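Local coordinates for lectin (Polyandrocarpa misakiensis, PDB 1BYF), which binds galactose as a calcium-dependent C-type lectin and takes part in the tunicate's defence against microorganisms, at residues G18-S23 and R115-E120; V55-L60 and F67-G72; P87-S92 and L106-C111. All coordinates share one frame; numbering follows the deposited sequence.

Interaction 1: residues G18-S23 and R115-E120; sequences GTYCQS and RRVICE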
ATOM      1  N   GLY A  18     -15.575   2.541   5.524  1.00 21.27           N
ATOM      2  CA  GLY A  18     -15.373   3.902   6.021  1.00 22.55           C
ATOM      3  C   GLY A  18     -14.980   3.888   7.496  1.00 23.20           C
ATOM      4  O   GLY A  18     -14.016   4.521   7.927  1.00 23.56           O
ATOM      5  N   THR A  19     -15.727   3.150   8.297  1.00 23.82           N
ATOM      6  CA  THR A  19     -15.484   3.008   9.725  1.00 24.79           C
ATOM      7  C   THR A  19     -14.136   2.350   9.997  1.00 24.79           C
ATOM      8  O   THR A  19     -13.420   2.702  10.935  1.00 24.59           O
ATOM      9  CB  THR A  19     -16.592   2.112  10.333  1.00 25.41           C
ATOM     10  OG1 THR A  19     -17.861   2.740  10.100  1.00 26.80           O
ATOM     11  CG2 THR A  19     -16.388   1.916  11.822  1.00 26.10           C
ATOM     12  N   TYR A  20     -13.806   1.357   9.181  1.00 24.50           N
ATOM     13  CA  TYR A  20     -12.542   0.636   9.290  1.00 24.52           C
ATOM     14  C   TYR A  20     -11.379   1.621   9.201  1.00 23.76           C
ATOM     15  O   TYR A  20     -10.461   1.601  10.020  1.00 23.13           O
ATOM     16  CB  TYR A  20     -12.463  -0.406   8.169  1.00 25.68           C
ATOM     17  CG  TYR A  20     -11.162  -1.172   8.083  1.00 26.67           C
ATOM     18  CD1 TYR A  20     -10.062  -0.623   7.437  1.00 26.96           C
ATOM     19  CD2 TYR A  20     -11.030  -2.436   8.641  1.00 27.10           C
ATOM     20  CE1 TYR A  20      -8.867  -1.307   7.352  1.00 27.62           C
ATOM     21  CE2 TYR A  20      -9.841  -3.138   8.554  1.00 27.97           C
ATOM     22  CZ  TYR A  20      -8.766  -2.563   7.911  1.00 28.20           C
ATOM     23  OH  TYR A  20      -7.554  -3.210   7.820  1.00 29.53           O
ATOM     24  N   CYS A  21     -11.418   2.483   8.185  1.00 23.41           N
ATOM     25  CA  CYS A  21     -10.356   3.464   7.990  1.00 23.19           C
ATOM     26  C   CYS A  21     -10.361   4.506   9.107  1.00 25.35           C
ATOM     27  O   CYS A  21      -9.323   4.877   9.655  1.00 24.41           O
ATOM     28  CB  CYS A  21     -10.453   4.146   6.629  1.00 21.00           C
ATOM     29  SG  CYS A  21     -10.229   3.079   5.184  1.00 18.15           S
ATOM     30  N   GLN A  22     -11.552   4.989   9.447  1.00 28.55           N
ATOM     31  CA  GLN A  22     -11.709   6.007  10.481  1.00 31.29           C
ATOM     32  C   GLN A  22     -11.150   5.562  11.825  1.00 31.96           C
ATOM     33  O   GLN A  22     -10.520   6.358  12.525  1.00 32.45           O
ATOM     34  CB  GLN A  22     -13.182   6.395  10.639  1.00 33.11           C
ATOM     35  CG  GLN A  22     -13.755   7.190   9.480  1.00 36.06           C
ATOM     36  CD  GLN A  22     -13.162   8.577   9.341  1.00 37.64           C
ATOM     37  OE1 GLN A  22     -13.547   9.516  10.043  1.00 38.92           O
ATOM     38  NE2 GLN A  22     -12.218   8.716   8.415  1.00 38.15           N
ATOM     39  N   SER A  23     -11.383   4.308  12.189  1.00 32.48           N
ATOM     40  CA  SER A  23     -10.911   3.774  13.457  1.00 33.31           C
ATOM     41  C   SER A  23      -9.386   3.742  13.514  1.00 33.58           C
ATOM     42  O   SER A  23      -8.797   3.608  14.584  1.00 33.25           O
ATOM     43  CB  SER A  23     -11.446   2.353  13.657  1.00 33.70           C
ATOM     44  OG  SER A  23     -10.902   1.496  12.660  1.00 34.37           O
ATOM     45  N   ARG A 115     -15.890  -6.006  -0.233  1.00 17.30           N
ATOM     46  CA  ARG A 115     -14.731  -5.709  -1.069  1.00 16.87           C
ATOM     47  C   ARG A 115     -13.564  -5.315  -0.154  1.00 15.88           C
ATOM     48  O   ARG A 115     -13.781  -4.998   1.007  1.00 14.39           O
ATOM     49  CB  ARG A 115     -14.959  -4.591  -2.077  1.00 18.46           C
ATOM     50  CG  ARG A 115     -16.383  -4.529  -2.605  1.00 20.24           C
ATOM     51  CD  ARG A 115     -16.518  -3.433  -3.660  1.00 22.59           C
ATOM     52  NE  ARG A 115     -16.803  -4.085  -4.933  1.00 25.36           N
ATOM     53  CZ  ARG A 115     -18.000  -4.496  -5.332  1.00 25.83           C
ATOM     54  NH1 ARG A 115     -19.088  -4.312  -4.607  1.00 26.19           N
ATOM     55  NH2 ARG A 115     -18.080  -5.097  -6.509  1.00 27.08           N
ATOM     56  N   ARG A 116     -12.376  -5.351  -0.743  1.00 15.24           N
ATOM     57  CA  ARG A 116     -11.174  -4.989   0.012  1.00 15.59           C
ATOM     58  C   ARG A 116     -11.190  -3.494   0.294  1.00 15.49           C
ATOM     59  O   ARG A 116     -12.016  -2.752  -0.236  1.00 15.38           O
ATOM     60  CB  ARG A 116      -9.925  -5.453  -0.731  1.00 15.18           C
ATOM     61  CG  ARG A 116      -9.676  -6.954  -0.622  1.00 15.01           C
ATOM     62  CD  ARG A 116      -8.557  -7.400  -1.551  1.00 15.49           C
ATOM     63  NE  ARG A 116      -8.069  -8.736  -1.241  1.00 16.09           N
ATOM     64  CZ  ARG A 116      -8.723  -9.876  -1.422  1.00 16.56           C
ATOM     65  NH1 ARG A 116      -9.950  -9.903  -1.943  1.00 16.53           N
ATOM     66  NH2 ARG A 116      -8.147 -11.025  -1.078  1.00 16.07           N
ATOM     67  N   VAL A 117     -10.284  -3.056   1.155  1.00 15.21           N
ATOM     68  CA  VAL A 117     -10.255  -1.671   1.597  1.00 14.60           C
ATOM     69  C   VAL A 117      -8.906  -0.991   1.407  1.00 14.29           C
ATOM     70  O   VAL A 117      -7.846  -1.578   1.605  1.00 13.37           O
ATOM     71  CB  VAL A 117     -10.630  -1.624   3.097  1.00 14.58           C
ATOM     72  CG1 VAL A 117     -10.722  -0.182   3.598  1.00 14.30           C
ATOM     73  CG2 VAL A 117     -11.960  -2.343   3.343  1.00 15.01           C
ATOM     74  N   ILE A 118      -8.980   0.280   1.045  1.00 13.75           N
ATOM     75  CA  ILE A 118      -7.832   1.144   0.864  1.00 14.32           C
ATOM     76  C   ILE A 118      -8.074   2.427   1.663  1.00 14.91           C
ATOM     77  O   ILE A 118      -9.070   3.112   1.422  1.00 14.17           O
ATOM     78  CB  ILE A 118      -7.580   1.545  -0.600  1.00 14.24           C
ATOM     79  CG1 ILE A 118      -7.506   0.288  -1.468  1.00 13.87           C
ATOM     80  CG2 ILE A 118      -6.296   2.362  -0.717  1.00 13.94           C
ATOM     81  CD1 ILE A 118      -7.418   0.587  -2.952  1.00 14.44           C
ATOM     82  N   CYS A 119      -7.175   2.704   2.599  1.00 15.11           N
ATOM     83  CA  CYS A 119      -7.280   3.908   3.403  1.00 15.81           C
ATOM     84  C   CYS A 119      -6.100   4.840   3.109  1.00 16.74           C
ATOM     85  O   CYS A 119      -5.037   4.389   2.676  1.00 15.58           O
ATOM     86  CB  CYS A 119      -7.262   3.614   4.900  1.00 16.44           C
ATOM     87  SG  CYS A 119      -8.362   2.296   5.432  1.00 16.84           S
ATOM     88  N   GLU A 120      -6.332   6.125   3.370  1.00 16.98           N
ATOM     89  CA  GLU A 120      -5.321   7.145   3.177  1.00 17.76           C
ATOM     90  C   GLU A 120      -5.240   8.081   4.388  1.00 19.48           C
ATOM     91  O   GLU A 120      -6.162   8.214   5.189  1.00 18.40           O
ATOM     92  CB  GLU A 120      -5.588   8.002   1.936  1.00 18.06           C
ATOM     93  CG  GLU A 120      -6.746   8.983   2.049  1.00 17.97           C
ATOM     94  CD  GLU A 120      -6.853   9.980   0.918  1.00 17.99           C
ATOM     95  OE1 GLU A 120      -6.831   9.595  -0.272  1.00 16.82           O
ATOM     96  OE2 GLU A 120      -6.979  11.203   1.198  1.00 18.61           O
TER
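C21, on helix 14-22, and C119, on strand 115-122, are joined by a disulfide whose SG atoms lie 2.0 Å apart. The bridge twists in the left-handed sense (chi3 -79°) and holds C21 CB 3.7 Å from C119 CB. V117, two residues earlier and on the same side of the strand as C119, packs one branch beside the bridge, its CG1 3.7 Å from C21 SG. The same methyl meets the ring of Y20, with CD1 3.9 Å from V117 CG1. That ring presents its edge to C119 SG, which lies in the ring plane, 90° off the normal, and 3.9 Å from Y20 CD1. With CG anti to the backbone N (chi1 176°), the Y20 ring starts out toward the strand, beside V117 and C119. Valine, branched at CB, sets one methyl against both C21 SG and the Y20 ring, while tyrosine supplies both an apolar edge and a polar tip: its OH bonds to E4 of the second subunit. Further out, L28 touches both C21 and V117, M12 touches Y20 and V117, and R24 makes a cation-pi contact with the Y20 ring. A disulfide tying the first helix to the last strand is a hallmark of the C-type lectin fold.

Interaction 2: residues V55-L60 and F67-G72; sequences VGADNL and FLWNDG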
ATOM      1  N   VAL A  55     -13.301   2.494  -2.674  1.00 14.10           N
ATOM      2  CA  VAL A  55     -12.638   3.792  -2.693  1.00 14.24           C
ATOM      3  C   VAL A  55     -13.645   4.762  -2.047  1.00 14.80           C
ATOM      4  O   VAL A  55     -14.827   4.423  -1.909  1.00 14.06           O
ATOM      5  CB  VAL A  55     -12.141   4.332  -4.031  1.00 15.26           C
ATOM      6  CG1 VAL A  55     -11.118   3.386  -4.660  1.00 15.09           C
ATOM      7  CG2 VAL A  55     -13.272   4.613  -5.018  1.00 15.17           C
ATOM      8  N   GLY A  56     -13.181   5.924  -1.616  1.00 14.94           N
ATOM      9  CA  GLY A  56     -14.020   6.871  -0.921  1.00 15.07           C
ATOM     10  C   GLY A  56     -14.873   7.778  -1.781  1.00 15.56           C
ATOM     11  O   GLY A  56     -14.710   9.000  -1.697  1.00 15.87           O
ATOM     12  N   ALA A  57     -15.777   7.219  -2.577  1.00 15.35           N
ATOM     13  CA  ALA A  57     -16.664   8.044  -3.399  1.00 15.06           C
ATOM     14  C   ALA A  57     -18.038   7.391  -3.454  1.00 15.37           C
ATOM     15  O   ALA A  57     -18.155   6.163  -3.401  1.00 14.00           O
ATOM     16  CB  ALA A  57     -16.083   8.283  -4.776  1.00 15.08           C
ATOM     17  N   ASP A  58     -19.076   8.227  -3.522  1.00 16.11           N
ATOM     18  CA  ASP A  58     -20.448   7.715  -3.569  1.00 16.58           C
ATOM     19  C   ASP A  58     -21.416   8.809  -4.009  1.00 17.41           C
ATOM     20  O   ASP A  58     -20.999   9.960  -4.170  1.00 17.08           O
ATOM     21  CB  ASP A  58     -20.822   7.169  -2.190  1.00 18.07           C
ATOM     22  CG  ASP A  58     -20.802   8.236  -1.111  1.00 19.82           C
ATOM     23  OD1 ASP A  58     -21.666   9.141  -1.155  1.00 21.18           O
ATOM     24  OD2 ASP A  58     -19.936   8.202  -0.214  1.00 20.04           O
ATOM     25  N   ASN A  59     -22.680   8.457  -4.232  1.00 18.21           N
ATOM     26  CA  ASN A  59     -23.678   9.441  -4.657  1.00 19.79           C
ATOM     27  C   ASN A  59     -24.683   9.742  -3.548  1.00 21.13           C
ATOM     28  O   ASN A  59     -25.777  10.251  -3.829  1.00 21.29           O
ATOM     29  CB  ASN A  59     -24.425   8.891  -5.881  1.00 19.73           C
ATOM     30  CG  ASN A  59     -25.451   7.826  -5.553  1.00 20.31           C
ATOM     31  OD1 ASN A  59     -25.523   7.280  -4.448  1.00 19.63           O
ATOM     32  ND2 ASN A  59     -26.298   7.509  -6.536  1.00 20.99           N
ATOM     33  N   LEU A  60     -24.371   9.388  -2.312  1.00 24.39           N
ATOM     34  CA  LEU A  60     -25.295   9.510  -1.199  1.00 27.89           C
ATOM     35  C   LEU A  60     -25.769  10.901  -0.832  1.00 30.10           C
ATOM     36  O   LEU A  60     -26.887  11.024  -0.300  1.00 30.59           O
ATOM     37  CB  LEU A  60     -24.710   8.801   0.040  1.00 28.10           C
ATOM     38  CG  LEU A  60     -24.292   7.340  -0.212  1.00 28.68           C
ATOM     39  CD1 LEU A  60     -23.627   6.740   1.023  1.00 28.63           C
ATOM     40  CD2 LEU A  60     -25.498   6.494  -0.611  1.00 28.51           C
ATOM     41  N   PHE A  67     -21.475  12.028  -8.225  1.00 21.41           N
ATOM     42  CA  PHE A  67     -20.504  11.340  -7.373  1.00 20.96           C
ATOM     43  C   PHE A  67     -19.616  12.298  -6.601  1.00 20.94           C
ATOM     44  O   PHE A  67     -19.067  13.230  -7.185  1.00 20.81           O
ATOM     45  CB  PHE A  67     -19.663  10.381  -8.233  1.00 20.70           C
ATOM     46  CG  PHE A  67     -20.491   9.174  -8.614  1.00 20.62           C
ATOM     47  CD1 PHE A  67     -20.666   8.138  -7.714  1.00 20.13           C
ATOM     48  CD2 PHE A  67     -21.110   9.104  -9.850  1.00 20.45           C
ATOM     49  CE1 PHE A  67     -21.437   7.041  -8.052  1.00 20.37           C
ATOM     50  CE2 PHE A  67     -21.876   8.006 -10.192  1.00 20.14           C
ATOM     51  CZ  PHE A  67     -22.039   6.973  -9.292  1.00 19.94           C
ATOM     52  N   LEU A  68     -19.444  12.039  -5.305  1.00 21.13           N
ATOM     53  CA  LEU A  68     -18.559  12.863  -4.502  1.00 21.50           C
ATOM     54  C   LEU A  68     -17.539  12.022  -3.727  1.00 20.87           C
ATOM     55  O   LEU A  68     -17.877  11.023  -3.102  1.00 20.13           O
ATOM     56  CB  LEU A  68     -19.316  13.707  -3.487  1.00 22.91           C
ATOM     57  CG  LEU A  68     -20.314  14.759  -3.966  1.00 23.90           C
ATOM     58  CD1 LEU A  68     -20.978  15.390  -2.747  1.00 24.45           C
ATOM     59  CD2 LEU A  68     -19.659  15.824  -4.832  1.00 24.24           C
ATOM     60  N   TRP A  69     -16.298  12.479  -3.748  1.00 20.94           N
ATOM     61  CA  TRP A  69     -15.229  11.871  -2.952  1.00 20.80           C
ATOM     62  C   TRP A  69     -15.576  12.214  -1.505  1.00 22.13           C
ATOM     63  O   TRP A  69     -16.281  13.224  -1.319  1.00 21.67           O
ATOM     64  CB  TRP A  69     -13.885  12.441  -3.375  1.00 20.56           C
ATOM     65  CG  TRP A  69     -13.362  12.029  -4.714  1.00 20.12           C
ATOM     66  CD1 TRP A  69     -13.259  12.790  -5.844  1.00 20.08           C
ATOM     67  CD2 TRP A  69     -12.860  10.732  -5.070  1.00 19.46           C
ATOM     68  NE1 TRP A  69     -12.729  12.052  -6.876  1.00 20.23           N
ATOM     69  CE2 TRP A  69     -12.474  10.779  -6.420  1.00 19.80           C
ATOM     70  CE3 TRP A  69     -12.698   9.536  -4.364  1.00 19.86           C
ATOM     71  CZ2 TRP A  69     -11.937   9.677  -7.088  1.00 19.53           C
ATOM     72  CZ3 TRP A  69     -12.168   8.441  -5.023  1.00 18.53           C
ATOM     73  CH2 TRP A  69     -11.790   8.522  -6.367  1.00 19.04           C
ATOM     74  N   ASN A  70     -15.199  11.430  -0.508  1.00 23.69           N
ATOM     75  CA  ASN A  70     -15.563  11.701   0.868  1.00 25.97           C
ATOM     76  C   ASN A  70     -15.083  13.062   1.384  1.00 26.20           C
ATOM     77  O   ASN A  70     -15.540  13.453   2.457  1.00 26.31           O
ATOM     78  CB  ASN A  70     -14.974  10.718   1.882  1.00 28.58           C
ATOM     79  CG  ASN A  70     -14.953   9.272   1.474  1.00 30.90           C
ATOM     80  OD1 ASN A  70     -15.954   8.770   0.954  1.00 32.44           O
ATOM     81  ND2 ASN A  70     -13.813   8.634   1.725  1.00 31.73           N
ATOM     82  N   ASP A  71     -14.125  13.688   0.720  1.00 25.99           N
ATOM     83  CA  ASP A  71     -13.636  14.983   1.191  1.00 26.66           C
ATOM     84  C   ASP A  71     -14.394  16.123   0.513  1.00 26.79           C
ATOM     85  O   ASP A  71     -13.963  17.279   0.501  1.00 26.98           O
ATOM     86  CB  ASP A  71     -12.130  15.125   0.992  1.00 27.09           C
ATOM     87  CG  ASP A  71     -11.671  14.947  -0.436  1.00 28.02           C
ATOM     88  OD1 ASP A  71     -12.461  14.487  -1.289  1.00 28.39           O
ATOM     89  OD2 ASP A  71     -10.491  15.269  -0.709  1.00 28.55           O
ATOM     90  N   GLY A  72     -15.534  15.797  -0.079  1.00 26.35           N
ATOM     91  CA  GLY A  72     -16.406  16.763  -0.715  1.00 26.32           C
ATOM     92  C   GLY A  72     -16.086  17.149  -2.138  1.00 26.25           C
ATOM     93  O   GLY A  72     -16.856  17.897  -2.750  1.00 26.36           O
TER
HETATM   94  O   HOH W   1     -18.496  10.658  -0.530  1.00 27.85           O
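A57 and W69 face each other as the non-hydrogen-bonded pair of a short antiparallel beta hairpin, strand 57-58 with 68-69. Their side of the hairpin is the tight one. A57 CB lies over one face of the indole, toward its rim, 3.6 Å from W69 CE3; alanine is small enough to let so broad a ring lie close, and V55 CG2 meets the same ring at CZ3. Next along, N59 CB rests over a face of the F67 ring, 4.1 Å from CE1. V97 packs against A57 and F67, and the N59 amide is bonded to L95, W93 and A64. D58 and L68 form the hydrogen-bonded pair: L68 N reaches D58 O at 2.8 Å in a nearly straight bond (173°), and D58 N reaches L68 O at 3.1 Å. Their side chains project to the other, more open side, where a water lies 2.9 Å from D58 OD2 and 2.7 Å from L68 O. Y14 OH also bonds to D58 OD2, while D58 OD1 accepts from L60 N in an Asx turn. Past the corner at G56 the pairing ends at the exposed N70: N70 N bonds to G56 O at 2.7 Å, and, with no side chain on the glycine, N70 ND2 approaches G56 CA to 3.2 Å.

Interaction 3: residues P87-S92 and L106-C111; sequences PSNPQS and LDDVGC. With CA (calcium ion), chain C.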
ATOM      1  N   PRO A  87     -19.766   5.290 -15.134  1.00 20.07           N
ATOM      2  CA  PRO A  87     -20.796   4.615 -14.372  1.00 20.01           C
ATOM      3  C   PRO A  87     -22.014   4.246 -15.203  1.00 20.03           C
ATOM      4  O   PRO A  87     -22.347   4.952 -16.159  1.00 19.62           O
ATOM      5  CB  PRO A  87     -21.176   5.662 -13.320  1.00 20.42           C
ATOM      6  CG  PRO A  87     -20.956   6.964 -14.021  1.00 20.37           C
ATOM      7  CD  PRO A  87     -19.697   6.742 -14.818  1.00 20.85           C
ATOM      8  N   SER A  88     -22.715   3.174 -14.830  1.00 19.93           N
ATOM      9  CA  SER A  88     -23.864   2.750 -15.627  1.00 19.84           C
ATOM     10  C   SER A  88     -25.010   2.159 -14.830  1.00 20.05           C
ATOM     11  O   SER A  88     -25.975   1.698 -15.454  1.00 19.63           O
ATOM     12  CB  SER A  88     -23.361   1.668 -16.603  1.00 20.25           C
ATOM     13  OG  SER A  88     -23.021   0.532 -15.818  1.00 19.41           O
ATOM     14  N   ASN A  89     -24.917   2.125 -13.505  1.00 20.06           N
ATOM     15  CA  ASN A  89     -26.002   1.555 -12.699  1.00 19.99           C
ATOM     16  C   ASN A  89     -27.157   2.542 -12.644  1.00 20.09           C
ATOM     17  O   ASN A  89     -26.986   3.734 -12.913  1.00 20.79           O
ATOM     18  CB  ASN A  89     -25.501   1.179 -11.306  1.00 20.04           C
ATOM     19  CG  ASN A  89     -24.628  -0.060 -11.287  1.00 20.39           C
ATOM     20  OD1 ASN A  89     -23.712  -0.217 -12.095  1.00 19.55           O
ATOM     21  ND2 ASN A  89     -24.909  -0.972 -10.359  1.00 19.82           N
ATOM     22  N   PRO A  90     -28.350   2.072 -12.328  1.00 20.73           N
ATOM     23  CA  PRO A  90     -29.530   2.929 -12.291  1.00 21.41           C
ATOM     24  C   PRO A  90     -29.312   4.136 -11.398  1.00 22.05           C
ATOM     25  O   PRO A  90     -28.868   3.982 -10.258  1.00 22.10           O
ATOM     26  CB  PRO A  90     -30.632   2.007 -11.792  1.00 21.32           C
ATOM     27  CG  PRO A  90     -30.161   0.626 -12.102  1.00 21.32           C
ATOM     28  CD  PRO A  90     -28.662   0.660 -11.996  1.00 20.73           C
ATOM     29  N   GLN A  91     -29.633   5.334 -11.868  1.00 25.14           N
ATOM     30  CA  GLN A  91     -29.442   6.542 -11.083  1.00 27.72           C
ATOM     31  C   GLN A  91     -30.302   6.641  -9.837  1.00 28.62           C
ATOM     32  O   GLN A  91     -29.986   7.453  -8.959  1.00 29.02           O
ATOM     33  CB  GLN A  91     -29.655   7.771 -11.980  1.00 29.10           C
ATOM     34  CG  GLN A  91     -28.560   7.831 -13.041  1.00 31.03           C
ATOM     35  CD  GLN A  91     -28.803   8.892 -14.086  1.00 32.22           C
ATOM     36  OE1 GLN A  91     -29.000  10.063 -13.764  1.00 33.07           O
ATOM     37  NE2 GLN A  91     -28.790   8.483 -15.350  1.00 33.08           N
ATOM     38  N   SER A  92     -31.340   5.823  -9.718  1.00 29.15           N
ATOM     39  CA  SER A  92     -32.202   5.881  -8.541  1.00 29.37           C
ATOM     40  C   SER A  92     -31.571   5.186  -7.344  1.00 29.50           C
ATOM     41  O   SER A  92     -32.020   5.372  -6.213  1.00 29.72           O
ATOM     42  CB  SER A  92     -33.571   5.273  -8.844  1.00 29.12           C
ATOM     43  OG  SER A  92     -33.484   3.884  -9.099  1.00 28.71           O
ATOM     44  N   LEU A 106     -12.322   2.561 -11.879  1.00 14.32           N
ATOM     45  CA  LEU A 106     -13.496   2.821 -11.061  1.00 14.64           C
ATOM     46  C   LEU A 106     -14.804   2.328 -11.664  1.00 14.45           C
ATOM     47  O   LEU A 106     -14.979   2.210 -12.871  1.00 14.61           O
ATOM     48  CB  LEU A 106     -13.582   4.312 -10.725  1.00 15.03           C
ATOM     49  CG  LEU A 106     -12.385   4.941 -10.016  1.00 15.15           C
ATOM     50  CD1 LEU A 106     -12.755   6.362  -9.596  1.00 14.88           C
ATOM     51  CD2 LEU A 106     -11.948   4.136  -8.795  1.00 14.55           C
ATOM     52  N   ASP A 107     -15.731   2.028 -10.762  1.00 14.75           N
ATOM     53  CA  ASP A 107     -17.040   1.511 -11.165  1.00 15.13           C
ATOM     54  C   ASP A 107     -18.062   1.786 -10.075  1.00 15.42           C
ATOM     55  O   ASP A 107     -17.712   1.763  -8.895  1.00 15.34           O
ATOM     56  CB  ASP A 107     -16.911   0.013 -11.454  1.00 15.57           C
ATOM     57  CG  ASP A 107     -18.260  -0.668 -11.605  1.00 16.66           C
ATOM     58  OD1 ASP A 107     -19.076  -0.139 -12.397  1.00 16.00           O
ATOM     59  OD2 ASP A 107     -18.490  -1.692 -10.932  1.00 16.22           O
ATOM     60  N   ASP A 108     -19.304   2.045 -10.483  1.00 15.73           N
ATOM     61  CA  ASP A 108     -20.382   2.274  -9.533  1.00 15.73           C
ATOM     62  C   ASP A 108     -21.091   0.949  -9.237  1.00 16.27           C
ATOM     63  O   ASP A 108     -21.376   0.161 -10.132  1.00 15.88           O
ATOM     64  CB  ASP A 108     -21.393   3.297 -10.031  1.00 17.02           C
ATOM     65  CG  ASP A 108     -22.047   2.956 -11.356  1.00 17.55           C
ATOM     66  OD1 ASP A 108     -21.457   2.279 -12.217  1.00 17.56           O
ATOM     67  OD2 ASP A 108     -23.195   3.408 -11.547  1.00 17.91           O
ATOM     68  N   VAL A 109     -21.349   0.707  -7.962  1.00 16.56           N
ATOM     69  CA  VAL A 109     -22.012  -0.499  -7.504  1.00 17.60           C
ATOM     70  C   VAL A 109     -22.965  -0.161  -6.361  1.00 18.74           C
ATOM     71  O   VAL A 109     -22.911   0.955  -5.842  1.00 18.45           O
ATOM     72  CB  VAL A 109     -20.994  -1.527  -6.958  1.00 18.06           C
ATOM     73  CG1 VAL A 109     -20.155  -2.118  -8.077  1.00 18.04           C
ATOM     74  CG2 VAL A 109     -20.091  -0.882  -5.914  1.00 17.39           C
ATOM     75  N   GLY A 110     -23.778  -1.127  -5.956  1.00 19.69           N
ATOM     76  CA  GLY A 110     -24.642  -0.938  -4.781  1.00 21.32           C
ATOM     77  C   GLY A 110     -23.671  -0.889  -3.590  1.00 22.77           C
ATOM     78  O   GLY A 110     -22.496  -1.243  -3.775  1.00 22.96           O
ATOM     79  N   CYS A 111     -24.105  -0.516  -2.395  1.00 23.27           N
ATOM     80  CA  CYS A 111     -23.124  -0.402  -1.312  1.00 23.79           C
ATOM     81  C   CYS A 111     -22.975  -1.576  -0.379  1.00 23.61           C
ATOM     82  O   CYS A 111     -22.144  -1.497   0.532  1.00 23.31           O
ATOM     83  CB  CYS A 111     -23.460   0.912  -0.573  1.00 24.57           C
ATOM     84  SG  CYS A 111     -23.515   2.278  -1.786  1.00 25.27           S
TER
HETATM   85 CA    CA C 201     -21.301  -0.028 -12.620  1.00 21.01          CA
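The carbohydrate-binding calcium site is where segments 87-92 and 106-111 meet, and D108 and N89 are the residues that join them most directly. D108 holds the ion twice, through OD1 at 2.4 Å and through its own backbone O at 2.5 Å from the calcium. Its CG lies between the backbone N and the carbonyl carbon (chi1 58°), hence on the side of the carbonyl, and the carboxylate and the carbonyl O share one ion. Across the contact, N89 contributes OD1 at 2.5 Å from the calcium, a neutral amide oxygen beside the carboxylates of D107, D108 and E86. D107 adds OD1, 2.2 Å from the calcium, and three further ligand atoms, E86 OE1 among them, come from elsewhere.

Two successive backbone N-H groups grip the D108 carboxylate: S88 N bonds to OD1 at 3.0 Å and N89 N to OD2 at 2.9 Å. Each donor comes from the syn side of its oxygen, 25° and 20° out of the carboxylate plane respectively. OD1 thus serves metal and peptide together, and the bonds fix the rotation of the group. The loop here carries E86-P87-S88, the counterpart of the EPN or QPD signature of C-type lectins, with a cis peptide bond before P87. The strand's L106-D107-D108 stands where many family members have WND. Proline suits its place as a rigid, apolar neighbour to the carboxylate, its CB 3.5 Å from D108 CG, and it also packs on W82.

A second shell surrounds the ligands. S88 OG is hydrogen-bonded to E86 OE1, one of the calcium ligands. D107 OD2 is bonded to Q98 NE2 while OD1 binds the metal, consistent with Q98 orienting the carboxylate. A glycerol, probably from the crystallisation liquor, lies beside S88 and D107.

Interactions 2 and 3 are direct neighbours, their centres 12 Å apart. F67 CZ packs on D108 CB at 3.8 Å, and the F67 side chain lies about 8 Å from the calcium at its nearest, so the F67 ring packs directly behind a calcium ligand, D108. W69 CH2 also meets L106 CD1, at 4.0 Å. Interaction 1 is remote: its centre is 20 Å from that of interaction 3, on the opposite side of the chain's centre, and 13 Å from that of interaction 2. Strands 105-109 and 115-122 nevertheless belong to one sheet, and R115 NH1 touches V109 CG2 at 3.8 Å, a packing contact between the segments of interactions 1 and 3.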